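Side-chain contacts in cobalamin biosynthesis precorrin-6Y methylase (CbiE) (Archaeoglobus fulgidus, PDB 2BB3), which probably methylates a precorrin intermediate on the way to adenosylcobalamin, taking the methyl group from S-adenosyl-L-methionine: residues A[111-114]-A[115-119]; A[121-124]-A[125-129]; A[185-189]-A[190-194]. All blocks are in the same frame, centred on the assembly; numbering follows the deposited sequence. Where two conformers were deposited one is given.

In the fold
From the N terminus, contact 1 comes first: residues 111-119 close the loop that leads from helix 105-109 into strand 116-120, an outer strand of the parallel sheet. That strand runs on into contact 2, where 121-129 turn from loop into helix 125-133 beside the bound S-adenosyl-L-homocysteine; the centres lie about 24 Å apart. Contact 3, residues 185-194, closes the turn between strands 180-185 and 193-198 of the mixed sheet. The three follow in series, neither nested nor crossed. Contacts 2 and 3 touch through Leu-187, which packs on Val-128 and Ala-129, and both hold the ligand. Contact 1 is remote from contact 3, the nearest atoms about 19 Å apart, but like contact 2 it touches the second subunit.

Contact 1: residues A[111-114]-A[115-119]; sequences IAED and VEIKI
One face of the Glu-113 carboxylate is set against the backbone carbonyl of Val-115, while the CG2 methyl of Ile-117 approaches between the two oxygens, tilted out of the plane toward that same face. No atom of 115-119 approaches the opposite face. Strand 91-95, helix 105-109 and strand 116-120 form a beta-alpha-beta crossover, and 116-120 lies beside strand 23-28 at the border of the parallel sheet. Glu-113 reaches forward because CG stands opposite the backbone N and the chain then bends at chi2 (90°), folding the acid back over the incoming strand. Its OE1 comes to 3.1 Å from Val-115 O; both are acceptors, so nothing bonds them, and the proximity would probably disfavour the charged acid somewhat. The methyl is snug as well, Ile-117 CG2 lying 3.1 Å from Glu-113 OE2, with the two side chains crossing at about a right angle. Ile-117 has chi1 at 117°, away from the staggered positions, which may be strain or uncertainty in the model. Val-115 turns from the loop and packs on Met-83 of helix 76-88. Beyond it, Glu-116 pairs through its backbone with His-22 and Ile-24, Lys-118 with Ile-24 and Ile-26, and Ile-117 O accepts a bond from Lys-134 of the second subunit. No hydrogen bond joins Glu-113 directly to 115-119; a water makes the polar link, donating to Glu-113 OE2 at 2.6 Å and accepting from Ile-117 N at 3.2 Å.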
# COMPACT_ATOMS: atom_id res chain seq x y z
N ILE A 111 0.46 21.26 11.71
CA ILE A 111 -0.14 21.42 13.02
C ILE A 111 0.87 21.31 14.15
O ILE A 111 1.70 20.40 14.16
CB ILE A 111 -1.27 20.37 13.20
CG1 ILE A 111 -2.32 20.57 12.11
CG2 ILE A 111 -1.88 20.49 14.59
CD1 ILE A 111 -3.38 19.48 12.05
N ALA A 112 0.82 22.27 15.08
CA ALA A 112 1.73 22.28 16.23
C ALA A 112 1.30 21.13 17.12
O ALA A 112 0.34 21.23 17.89
CB ALA A 112 1.64 23.60 16.96
N GLU A 113 2.04 20.04 17.00
CA GLU A 113 1.80 18.78 17.68
C GLU A 113 1.92 18.69 19.20
O GLU A 113 3.01 18.54 19.73
CB GLU A 113 2.75 17.74 17.06
CG GLU A 113 2.45 16.30 17.44
CD GLU A 113 1.48 15.64 16.48
OE1 GLU A 113 0.37 16.17 16.28
OE2 GLU A 113 1.84 14.58 15.93
N ASP A 114 0.80 18.76 19.91
CA ASP A 114 0.84 18.59 21.37
C ASP A 114 0.47 17.12 21.59
O ASP A 114 1.27 16.33 22.09
CB ASP A 114 -0.16 19.48 22.09
CG ASP A 114 -0.23 19.19 23.58
OD1 ASP A 114 0.84 19.06 24.21
OD2 ASP A 114 -1.36 19.09 24.13
N VAL A 115 -0.75 16.76 21.20
CA VAL A 115 -1.22 15.40 21.29
C VAL A 115 -0.50 14.58 20.21
O VAL A 115 -0.22 15.07 19.12
CB VAL A 115 -2.77 15.33 21.11
CG1 VAL A 115 -3.27 16.59 20.45
CG2 VAL A 115 -3.18 14.12 20.29
N GLU A 116 -0.18 13.33 20.53
CA GLU A 116 0.51 12.46 19.60
C GLU A 116 -0.46 11.81 18.62
O GLU A 116 -1.64 11.63 18.92
CB GLU A 116 1.25 11.38 20.39
CG GLU A 116 2.28 10.60 19.60
CD GLU A 116 2.91 9.49 20.43
OE1 GLU A 116 3.28 9.77 21.59
OE2 GLU A 116 3.04 8.35 19.92
N ILE A 117 0.00 11.49 17.42
CA ILE A 117 -0.88 10.82 16.49
C ILE A 117 -0.22 9.54 15.97
O ILE A 117 0.98 9.52 15.69
CB ILE A 117 -1.33 11.76 15.33
CG1 ILE A 117 -0.83 11.24 14.00
CG2 ILE A 117 -0.93 13.20 15.59
CD1 ILE A 117 -1.70 10.14 13.48
N LYS A 118 -1.00 8.47 15.91
CA LYS A 118 -0.53 7.18 15.42
C LYS A 118 -1.40 6.74 14.24
O LYS A 118 -2.64 6.90 14.26
CB LYS A 118 -0.58 6.12 16.54
CG LYS A 118 0.61 6.22 17.51
CD LYS A 118 0.40 5.43 18.81
CE LYS A 118 0.65 3.93 18.62
NZ LYS A 118 0.38 3.14 19.87
N ILE A 119 -0.76 6.20 13.21
CA ILE A 119 -1.43 5.76 12.01
C ILE A 119 -1.58 4.25 11.92
O ILE A 119 -0.63 3.52 12.17
CB ILE A 119 -0.65 6.21 10.75
CG1 ILE A 119 -0.33 7.71 10.81
CG2 ILE A 119 -1.42 5.82 9.49
CD1 ILE A 119 -1.53 8.59 10.87
O HOH W 1 3.00 12.40 16.76

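Contact 2: residues A[121-124]-A[125-129]; sequences PAIS and SVQVA. With SAH (S-adenosyl-L-homocysteine), chain C.
With chi1 at 66°, the hydroxyl of Ser-124 is tucked between its own backbone N and carbonyl carbon, facing the first turn of the helix, while Gln-127, its CG opposite the carbonyl carbon (chi1 -78°) and the chain extended beyond, sends its amide back to the residue before that helix. The result is a capping box. Gln-127 N donates to Ser-124 OG at 3.2 Å, and Ser-124 N returns a nearly straight bond of 2.9 Å to Gln-127 OE1, approaching from above the carbonyl plane, 35° out of it. A water joins the same two side chains, accepting from Ser-124 OG at 2.8 Å and donating to Gln-127 OE1 at 3.2 Å, so the amide oxygen is gripped twice. The other end of the amide, NE2, makes a weak hydrogen bond to Asp-98 of the second subunit. A leucine in place of Gln-127 would probably leave Ser-124 N without its acceptor, the water with one anchor fewer and Asp-98 of the second subunit without its weak partner, with only half of the box remaining. The capped terminus is also a binding surface: Ser-125 N points almost straight at a carboxylate oxygen, O, of S-adenosyl-L-homocysteine at 3.0 Å, and Ser-125 OG donates to that oxygen at 3.2 Å. The positive end of the helix dipole probably favours this carboxylate. Ile-123 CG2 meets Val-128 CG2 at 4.0 Å, the two side chains crossing at about a right angle. The helix so begun, 125-133, lies against strands 162-167 and 209-213, with Val-126 on Leu-164 and Leu-166 and Ser-125 on Ile-210.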
# COMPACT_ATOMS: atom_id res chain seq x y z
N PRO A 121 -2.48 1.52 9.12
CA PRO A 121 -2.62 1.27 7.67
C PRO A 121 -3.83 0.44 7.29
O PRO A 121 -4.32 -0.35 8.07
CB PRO A 121 -1.35 0.50 7.31
CG PRO A 121 -0.40 0.77 8.45
CD PRO A 121 -1.29 0.83 9.65
N ALA A 122 -4.30 0.61 6.06
CA ALA A 122 -5.41 -0.19 5.54
C ALA A 122 -5.14 -0.36 4.04
O ALA A 122 -4.18 0.21 3.54
CB ALA A 122 -6.74 0.51 5.78
N ILE A 123 -5.98 -1.10 3.34
CA ILE A 123 -5.78 -1.30 1.91
C ILE A 123 -6.29 -0.12 1.08
O ILE A 123 -7.44 0.29 1.20
CB ILE A 123 -6.40 -2.65 1.50
CG1 ILE A 123 -5.47 -3.75 2.04
CG2 ILE A 123 -6.58 -2.75 -0.03
CD1 ILE A 123 -6.12 -5.04 2.23
N SER A 124 -5.40 0.43 0.26
CA SER A 124 -5.74 1.60 -0.55
C SER A 124 -6.24 1.27 -1.94
O SER A 124 -6.08 0.15 -2.43
CB SER A 124 -4.52 2.52 -0.68
OG SER A 124 -3.49 1.89 -1.41
N SER A 125 -6.85 2.26 -2.58
CA SER A 125 -7.38 2.08 -3.92
C SER A 125 -6.17 1.85 -4.82
O SER A 125 -6.27 1.22 -5.88
CB SER A 125 -8.18 3.31 -4.36
OG SER A 125 -7.41 4.49 -4.28
N VAL A 126 -5.03 2.37 -4.38
CA VAL A 126 -3.80 2.18 -5.12
C VAL A 126 -3.46 0.69 -5.16
O VAL A 126 -3.14 0.15 -6.21
CB VAL A 126 -2.62 2.98 -4.50
CG1 VAL A 126 -1.27 2.39 -5.00
CG2 VAL A 126 -2.74 4.45 -4.91
N GLN A 127 -3.56 0.03 -4.01
CA GLN A 127 -3.28 -1.40 -3.96
C GLN A 127 -4.26 -2.22 -4.77
O GLN A 127 -3.88 -3.18 -5.46
CB GLN A 127 -3.30 -1.90 -2.52
CG GLN A 127 -2.06 -1.57 -1.73
CD GLN A 127 -2.26 -1.79 -0.26
OE1 GLN A 127 -2.83 -0.94 0.42
NE2 GLN A 127 -1.83 -2.96 0.24
N VAL A 128 -5.54 -1.85 -4.69
CA VAL A 128 -6.55 -2.59 -5.44
C VAL A 128 -6.28 -2.46 -6.94
O VAL A 128 -6.36 -3.45 -7.66
CB VAL A 128 -7.97 -2.10 -5.06
CG1 VAL A 128 -9.02 -2.71 -5.97
CG2 VAL A 128 -8.26 -2.47 -3.60
N ALA A 129 -5.94 -1.25 -7.40
CA ALA A 129 -5.65 -1.03 -8.83
C ALA A 129 -4.42 -1.83 -9.28
O ALA A 129 -4.42 -2.47 -10.33
CB ALA A 129 -5.43 0.49 -9.12
N SAH C . -6.90 7.20 1.27
CA SAH C . -7.42 6.73 0.05
CB SAH C . -7.35 7.79 -1.04
CG SAH C . -7.99 9.16 -0.93
SD SAH C . -7.56 10.43 -2.09
C SAH C . -6.75 5.44 -0.27
O SAH C . -7.30 4.90 -1.14
OXT SAH C . -5.76 5.08 0.30
C5' SAH C . -9.03 10.02 -2.99
C4' SAH C . -8.79 9.43 -4.37
O4' SAH C . -8.49 8.09 -4.37
C3' SAH C . -9.86 9.66 -5.39
O3' SAH C . -9.84 10.89 -5.98
C2' SAH C . -9.54 8.57 -6.35
O2' SAH C . -8.65 8.95 -7.31
C1' SAH C . -8.92 7.51 -5.52
N9 SAH C . -9.89 6.51 -5.14
C8 SAH C . -10.36 6.34 -3.95
N7 SAH C . -11.17 5.34 -3.89
C5 SAH C . -11.22 4.83 -5.06
C6 SAH C . -11.91 3.77 -5.55
N6 SAH C . -12.70 3.05 -4.85
N1 SAH C . -11.75 3.46 -6.82
C2 SAH C . -10.95 4.20 -7.60
N3 SAH C . -10.29 5.22 -7.10
C4 SAH C . -10.43 5.55 -5.86
O HOH W 2 -1.45 1.94 0.51

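Contact 3: residues A[185-189]-A[190-194]; sequences ENLCM and EGERI. With SAH (S-adenosyl-L-homocysteine), chain C.
Cys-188 N is held by Glu-192 OE2 at 2.7 Å through a nearly straight bond that uses the oxygen's anti lone pair. Next to it in the chain, Leu-187 N donates to N1 of S-adenosyl-L-homocysteine at 2.9 Å. Nearby, Asn-186 ND2 donates to Gly-191 O at 3.0 Å; the oxygen lies in the amide plane, though the donor comes from well above the carbonyl plane, 65° out of it. Glu-192 can span the loop because its CG stands opposite the backbone N (chi1 178°) and the chain runs on extended. Further down, Glu-185 and Arg-193 form an antiparallel hydrogen-bonded pair, Glu-185 N to Arg-193 O 2.8 Å and Arg-193 N to Glu-185 O 2.9 Å. Their side chains add a salt bridge with carboxylate and guanidinium almost perpendicular; its bonds are weak and the place of Glu-185 OE1 is uncertain. Further out, these groups have second partners: Arg-132 pairs with Glu-192 OE2, Ser-206 with Asn-186 OD1, Glu-205 with Arg-193 NH1, and a disulfide ties Cys-188 to Cys-32. This is a beta hairpin whose end strings a type II turn, Asn-186 to Met-189, onto a type I turn, Met-189 to Glu-192, and whose backbone, through Leu-187, binds the adenine of S-adenosyl-L-homocysteine.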
# COMPACT_ATOMS: atom_id res chain seq x y z
N GLU A 185 -12.16 2.91 -12.39
CA GLU A 185 -13.21 3.66 -11.74
C GLU A 185 -14.02 2.90 -10.72
O GLU A 185 -14.43 1.76 -10.94
CB GLU A 185 -14.18 4.19 -12.81
CG GLU A 185 -13.49 4.96 -13.91
CD GLU A 185 -14.42 5.32 -15.05
OE1 GLU A 185 -15.03 4.40 -15.64
OE2 GLU A 185 -14.53 6.52 -15.37
N ASN A 186 -14.24 3.57 -9.59
CA ASN A 186 -15.06 3.01 -8.53
C ASN A 186 -14.68 1.58 -8.16
O ASN A 186 -15.54 0.71 -8.05
CB ASN A 186 -16.52 3.07 -8.98
CG ASN A 186 -16.85 4.37 -9.69
OD1 ASN A 186 -16.49 5.45 -9.23
ND2 ASN A 186 -17.54 4.26 -10.83
N LEU A 187 -13.38 1.33 -7.95
CA LEU A 187 -12.93 0.00 -7.59
C LEU A 187 -13.71 -0.50 -6.38
O LEU A 187 -13.86 0.21 -5.37
CB LEU A 187 -11.43 0.01 -7.30
CG LEU A 187 -10.60 0.32 -8.54
CD1 LEU A 187 -9.11 0.41 -8.20
CD2 LEU A 187 -10.82 -0.77 -9.59
N CYS A 188 -14.23 -1.72 -6.50
CA CYS A 188 -14.99 -2.34 -5.42
C CYS A 188 -16.29 -1.65 -5.06
O CYS A 188 -16.81 -1.86 -3.98
CB CYS A 188 -14.12 -2.42 -4.18
SG CYS A 188 -13.05 -3.87 -4.16
N MSE A 189 -16.82 -0.83 -5.96
CA MSE A 189 -18.09 -0.16 -5.71
C MSE A 189 -19.09 -0.64 -6.77
O MSE A 189 -18.69 -1.22 -7.78
CB MSE A 189 -17.93 1.35 -5.78
CG MSE A 189 -16.92 1.93 -4.78
SE MSE A 189 -16.55 3.81 -5.10
CE MSE A 189 -15.12 4.02 -3.88
N GLU A 190 -20.36 -0.38 -6.53
CA GLU A 190 -21.40 -0.78 -7.45
C GLU A 190 -21.05 -0.52 -8.91
O GLU A 190 -21.16 -1.41 -9.76
CB GLU A 190 -22.70 -0.03 -7.11
CG GLU A 190 -22.61 1.48 -7.36
CD GLU A 190 -23.22 1.91 -8.69
OE1 GLU A 190 -22.92 3.03 -9.14
OE2 GLU A 190 -24.00 1.13 -9.27
N GLY A 191 -20.58 0.69 -9.19
CA GLY A 191 -20.31 1.07 -10.56
C GLY A 191 -18.88 0.89 -11.04
O GLY A 191 -18.44 1.65 -11.90
N GLU A 192 -18.18 -0.09 -10.51
CA GLU A 192 -16.80 -0.35 -10.91
C GLU A 192 -16.64 -0.56 -12.41
O GLU A 192 -17.35 -1.37 -13.01
CB GLU A 192 -16.25 -1.59 -10.18
CG GLU A 192 -14.83 -1.94 -10.60
CD GLU A 192 -14.33 -3.22 -9.96
OE1 GLU A 192 -14.04 -4.18 -10.70
OE2 GLU A 192 -14.22 -3.27 -8.71
N ARG A 193 -15.70 0.15 -13.01
CA ARG A 193 -15.42 0.04 -14.44
C ARG A 193 -13.94 0.19 -14.72
O ARG A 193 -13.26 0.97 -14.08
CB ARG A 193 -16.09 1.17 -15.23
CG ARG A 193 -17.57 1.13 -15.38
CD ARG A 193 -17.98 2.21 -16.40
NE ARG A 193 -17.49 3.53 -16.00
CZ ARG A 193 -18.04 4.29 -15.06
NH1 ARG A 193 -17.51 5.47 -14.76
NH2 ARG A 193 -19.14 3.88 -14.42
N ILE A 194 -13.45 -0.55 -15.71
CA ILE A 194 -12.06 -0.40 -16.11
C ILE A 194 -12.15 -0.05 -17.60
O ILE A 194 -12.73 -0.79 -18.37
CB ILE A 194 -11.23 -1.69 -15.88
CG1 ILE A 194 -11.12 -2.00 -14.38
CG2 ILE A 194 -9.83 -1.51 -16.47
CD1 ILE A 194 -10.16 -3.17 -14.07
N SAH C . -6.90 7.20 1.27
CA SAH C . -7.42 6.73 0.05
CB SAH C . -7.35 7.79 -1.04
CG SAH C . -7.99 9.16 -0.93
SD SAH C . -7.56 10.43 -2.09
C SAH C . -6.75 5.44 -0.27
O SAH C . -7.30 4.90 -1.14
OXT SAH C . -5.76 5.08 0.30
C5' SAH C . -9.03 10.02 -2.99
C4' SAH C . -8.79 9.43 -4.37
O4' SAH C . -8.49 8.09 -4.37
C3' SAH C . -9.86 9.66 -5.39
O3' SAH C . -9.84 10.89 -5.98
C2' SAH C . -9.54 8.57 -6.35
O2' SAH C . -8.65 8.95 -7.31
C1' SAH C . -8.92 7.51 -5.52
N9 SAH C . -9.89 6.51 -5.14
C8 SAH C . -10.36 6.34 -3.95
N7 SAH C . -11.17 5.34 -3.89
C5 SAH C . -11.22 4.83 -5.06
C6 SAH C . -11.91 3.77 -5.55
N6 SAH C . -12.70 3.05 -4.85
N1 SAH C . -11.75 3.46 -6.82
C2 SAH C . -10.95 4.20 -7.60
N3 SAH C . -10.29 5.22 -7.10
C4 SAH C . -10.43 5.55 -5.86